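Local structure of phosphodiesterase (7D7P) at residues Trp109-Met114 with Leu144-Asp149. The protein belongs to the 3'5'-cyclic nucleotide phosphodiesterase family, all-helical proteins of the HD superfamily that carry a two-metal site in their core. Residues are numbered along the deposited sequence; the frame is centred on the assembly and turned at random.
Sequences WRHAVM and LSHDLD. With ZN (zinc ion), chain G; MG (magnesium ion), chain H.
H111 and H146 bring their NE2 atoms to the same zinc ion, and D147 joins them through OD2. In D147, CB lies over one face of the H146 ring, offset toward its rim. CG is 3.1 Å from magnesium and 3.2 Å from zinc, and its oxygens divide the ions: OD2 binds zinc at 2.2 Å, in the plane of the H111 ring at its edge, whereas OD1 binds magnesium at 2.2 Å. A carboxylate suits this place because its two oxygens can bridge two cations, and water 3 spans them as well. This is the HD signature of the family: a histidine on helix 109-126 meets the adjacent pair H146-D147, and D260 completes the protein ligands of the zinc. Imidazole suits the other corners, since NE2 can take the metal while ND1 is held by H262 for H111 and by the A143 carbonyl for H146. The two imidazole planes are obliquely inclined, at 66°. H111 has CG anti to its backbone N (chi1 171°), which carries NE2 across to the zinc. Away from the metals the contact is packing: small A112 sets CB 3.5 Å from L144 O, and branched L144 lays CD1 4.0 Å from W109 CZ3.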
ATOM      1  N   TRP A 109       5.635   3.950 -31.426  1.00 18.57           N
ATOM      2  CA  TRP A 109       5.220   5.298 -31.808  1.00 15.78           C
ATOM      3  C   TRP A 109       3.950   5.726 -31.087  1.00 13.87           C
ATOM      4  O   TRP A 109       3.769   6.914 -30.802  1.00 14.47           O
ATOM      5  CB  TRP A 109       5.028   5.368 -33.323  1.00 17.17           C
ATOM      6  CG  TRP A 109       4.207   6.534 -33.821  1.00 25.16           C
ATOM      7  CD1 TRP A 109       2.963   6.478 -34.384  1.00 25.87           C
ATOM      8  CD2 TRP A 109       4.593   7.916 -33.845  1.00 22.74           C
ATOM      9  NE1 TRP A 109       2.546   7.734 -34.743  1.00 20.22           N
ATOM     10  CE2 TRP A 109       3.528   8.636 -34.424  1.00 23.72           C
ATOM     11  CE3 TRP A 109       5.732   8.613 -33.433  1.00 20.76           C
ATOM     12  CZ2 TRP A 109       3.565  10.018 -34.592  1.00 22.29           C
ATOM     13  CZ3 TRP A 109       5.767   9.987 -33.600  1.00 23.83           C
ATOM     14  CH2 TRP A 109       4.691  10.675 -34.176  1.00 24.96           C
ATOM     15  N   ARG A 110       3.059   4.780 -30.786  1.00 17.32           N
ATOM     16  CA  ARG A 110       1.830   5.142 -30.091  1.00 23.22           C
ATOM     17  C   ARG A 110       2.094   5.494 -28.631  1.00 14.55           C
ATOM     18  O   ARG A 110       1.389   6.337 -28.065  1.00 14.19           O
ATOM     19  CB  ARG A 110       0.811   4.013 -30.213  1.00 15.24           C
ATOM     20  CG  ARG A 110       0.073   4.045 -31.543  1.00 13.83           C
ATOM     21  CD  ARG A 110      -0.795   2.820 -31.767  1.00 19.21           C
ATOM     22  NE  ARG A 110      -1.708   3.020 -32.891  1.00 30.23           N
ATOM     23  CZ  ARG A 110      -1.356   2.924 -34.170  1.00 29.48           C
ATOM     24  NH1 ARG A 110      -0.106   2.626 -34.500  1.00 22.79           N
ATOM     25  NH2 ARG A 110      -2.257   3.126 -35.123  1.00 26.54           N
ATOM     26  N   HIS A 111       3.104   4.878 -28.011  1.00 15.81           N
ATOM     27  CA  HIS A 111       3.504   5.293 -26.669  1.00 14.78           C
ATOM     28  C   HIS A 111       4.035   6.723 -26.675  1.00 13.31           C
ATOM     29  O   HIS A 111       3.755   7.501 -25.756  1.00 15.78           O
ATOM     30  CB  HIS A 111       4.558   4.335 -26.113  1.00 15.37           C
ATOM     31  CG  HIS A 111       5.185   4.798 -24.835  1.00 14.79           C
ATOM     32  ND1 HIS A 111       4.451   5.062 -23.699  1.00 16.79           N
ATOM     33  CD2 HIS A 111       6.477   5.043 -24.511  1.00 17.24           C
ATOM     34  CE1 HIS A 111       5.262   5.451 -22.731  1.00 14.68           C
ATOM     35  NE2 HIS A 111       6.497   5.449 -23.197  1.00 16.13           N
ATOM     36  N   ALA A 112       4.804   7.083 -27.705  1.00 10.93           N
ATOM     37  CA  ALA A 112       5.313   8.447 -27.810  1.00 17.85           C
ATOM     38  C   ALA A 112       4.176   9.456 -27.916  1.00 12.36           C
ATOM     39  O   ALA A 112       4.211  10.510 -27.269  1.00 13.97           O
ATOM     40  CB  ALA A 112       6.249   8.568 -29.013  1.00 11.92           C
ATOM     41  N   VAL A 113       3.159   9.155 -28.729  1.00 13.99           N
ATOM     42  CA  VAL A 113       2.027  10.069 -28.867  1.00 17.73           C
ATOM     43  C   VAL A 113       1.252  10.160 -27.558  1.00 13.30           C
ATOM     44  O   VAL A 113       0.766  11.234 -27.182  1.00 17.30           O
ATOM     45  CB  VAL A 113       1.124   9.628 -30.034  1.00 18.65           C
ATOM     46  CG1 VAL A 113      -0.069  10.570 -30.178  1.00 15.61           C
ATOM     47  CG2 VAL A 113       1.924   9.570 -31.325  1.00 12.14           C
ATOM     48  N   MET A 114       1.129   9.036 -26.845  1.00 21.41           N
ATOM     49  CA  MET A 114       0.480   9.045 -25.536  1.00 18.03           C
ATOM     50  C   MET A 114       1.197   9.976 -24.564  1.00 16.26           C
ATOM     51  O   MET A 114       0.554  10.700 -23.796  1.00 14.13           O
ATOM     52  CB  MET A 114       0.432   7.625 -24.966  1.00 19.52           C
ATOM     53  CG  MET A 114      -0.633   6.737 -25.585  1.00 22.43           C
ATOM     54  SD  MET A 114      -2.277   7.143 -24.978  1.00 23.47           S
ATOM     55  CE  MET A 114      -2.374   6.122 -23.506  1.00 23.65           C
ATOM     56  N   LEU A 144       7.700  13.542 -27.427  1.00 12.61           N
ATOM     57  CA  LEU A 144       7.589  12.682 -28.601  1.00 15.22           C
ATOM     58  C   LEU A 144       8.884  11.928 -28.877  1.00 13.67           C
ATOM     59  O   LEU A 144       8.853  10.843 -29.468  1.00 14.17           O
ATOM     60  CB  LEU A 144       7.195  13.518 -29.817  1.00 12.60           C
ATOM     61  CG  LEU A 144       6.296  12.896 -30.882  1.00 23.56           C
ATOM     62  CD1 LEU A 144       5.155  12.100 -30.272  1.00 20.46           C
ATOM     63  CD2 LEU A 144       5.757  14.005 -31.760  1.00 28.24           C
ATOM     64  N   SER A 145      10.019  12.474 -28.448  1.00 11.23           N
ATOM     65  CA  SER A 145      11.333  11.917 -28.737  1.00 13.42           C
ATOM     66  C   SER A 145      11.901  11.084 -27.595  1.00 15.21           C
ATOM     67  O   SER A 145      13.012  10.561 -27.726  1.00 15.54           O
ATOM     68  CB  SER A 145      12.315  13.051 -29.061  1.00 15.21           C
ATOM     69  OG  SER A 145      11.855  13.852 -30.135  1.00 20.72           O
ATOM     70  N   HIS A 146      11.170  10.941 -26.487  1.00 16.15           N
ATOM     71  CA  HIS A 146      11.784  10.468 -25.249  1.00 16.43           C
ATOM     72  C   HIS A 146      12.167   8.992 -25.282  1.00 16.53           C
ATOM     73  O   HIS A 146      12.954   8.561 -24.434  1.00 19.28           O
ATOM     74  CB  HIS A 146      10.849  10.729 -24.067  1.00 17.93           C
ATOM     75  CG  HIS A 146       9.798   9.681 -23.891  1.00 21.08           C
ATOM     76  ND1 HIS A 146       8.652   9.641 -24.655  1.00 19.43           N
ATOM     77  CD2 HIS A 146       9.722   8.628 -23.044  1.00 15.75           C
ATOM     78  CE1 HIS A 146       7.913   8.612 -24.283  1.00 18.08           C
ATOM     79  NE2 HIS A 146       8.540   7.982 -23.306  1.00 16.54           N
ATOM     80  N   ASP A 147      11.636   8.207 -26.222  1.00 13.44           N
ATOM     81  CA  ASP A 147      11.930   6.779 -26.282  1.00 14.81           C
ATOM     82  C   ASP A 147      12.402   6.358 -27.670  1.00 15.01           C
ATOM     83  O   ASP A 147      12.163   5.224 -28.088  1.00 13.74           O
ATOM     84  CB  ASP A 147      10.714   5.951 -25.867  1.00 14.67           C
ATOM     85  CG  ASP A 147      10.755   5.539 -24.406  1.00 16.73           C
ATOM     86  OD1 ASP A 147      11.853   5.541 -23.810  1.00 14.86           O
ATOM     87  OD2 ASP A 147       9.685   5.209 -23.854  1.00 17.05           O
ATOM     88  N   LEU A 148      13.076   7.258 -28.387  1.00 16.12           N
ATOM     89  CA  LEU A 148      13.476   6.985 -29.765  1.00 21.77           C
ATOM     90  C   LEU A 148      14.374   5.754 -29.856  1.00 18.97           C
ATOM     91  O   LEU A 148      15.332   5.609 -29.090  1.00 17.36           O
ATOM     92  CB  LEU A 148      14.200   8.198 -30.347  1.00 18.75           C
ATOM     93  CG  LEU A 148      13.338   9.340 -30.888  1.00 17.66           C
ATOM     94  CD1 LEU A 148      14.162  10.612 -30.954  1.00 10.70           C
ATOM     95  CD2 LEU A 148      12.782   8.989 -32.258  1.00 14.43           C
ATOM     96  N   ASP A 149      14.051   4.870 -30.806  1.00 11.83           N
ATOM     97  CA  ASP A 149      14.848   3.679 -31.112  1.00 20.96           C
ATOM     98  C   ASP A 149      14.930   2.718 -29.928  1.00 21.50           C
ATOM     99  O   ASP A 149      15.906   1.979 -29.778  1.00 23.31           O
ATOM    100  CB  ASP A 149      16.250   4.057 -31.604  1.00 19.52           C
ATOM    101  CG  ASP A 149      16.962   2.904 -32.292  1.00 22.51           C
ATOM    102  OD1 ASP A 149      16.300   2.143 -33.029  1.00 25.31           O
ATOM    103  OD2 ASP A 149      18.187   2.760 -32.089  1.00 22.71           O
TER
HETATM  104 ZN    ZN G 806       8.447   6.057 -22.248  1.00 22.94          ZN
HETATM  105 MG    MG H 807      12.294   5.423 -21.696  1.00 21.78          MG
HETATM  106  O   HOH W   1      13.115   7.491 -21.805  1.00 17.33           O
HETATM  107  O   HOH W   2      11.209   3.461 -21.384  1.00 16.88           O
HETATM  108  O   HOH W   3      10.591   6.324 -21.007  1.00 18.11           O
HETATM  109  O   HOH W   4       8.369   4.001 -21.057  1.00 18.64           O
HETATM  110  O   HOH W   5      13.970   4.313 -22.048  1.00 13.90           O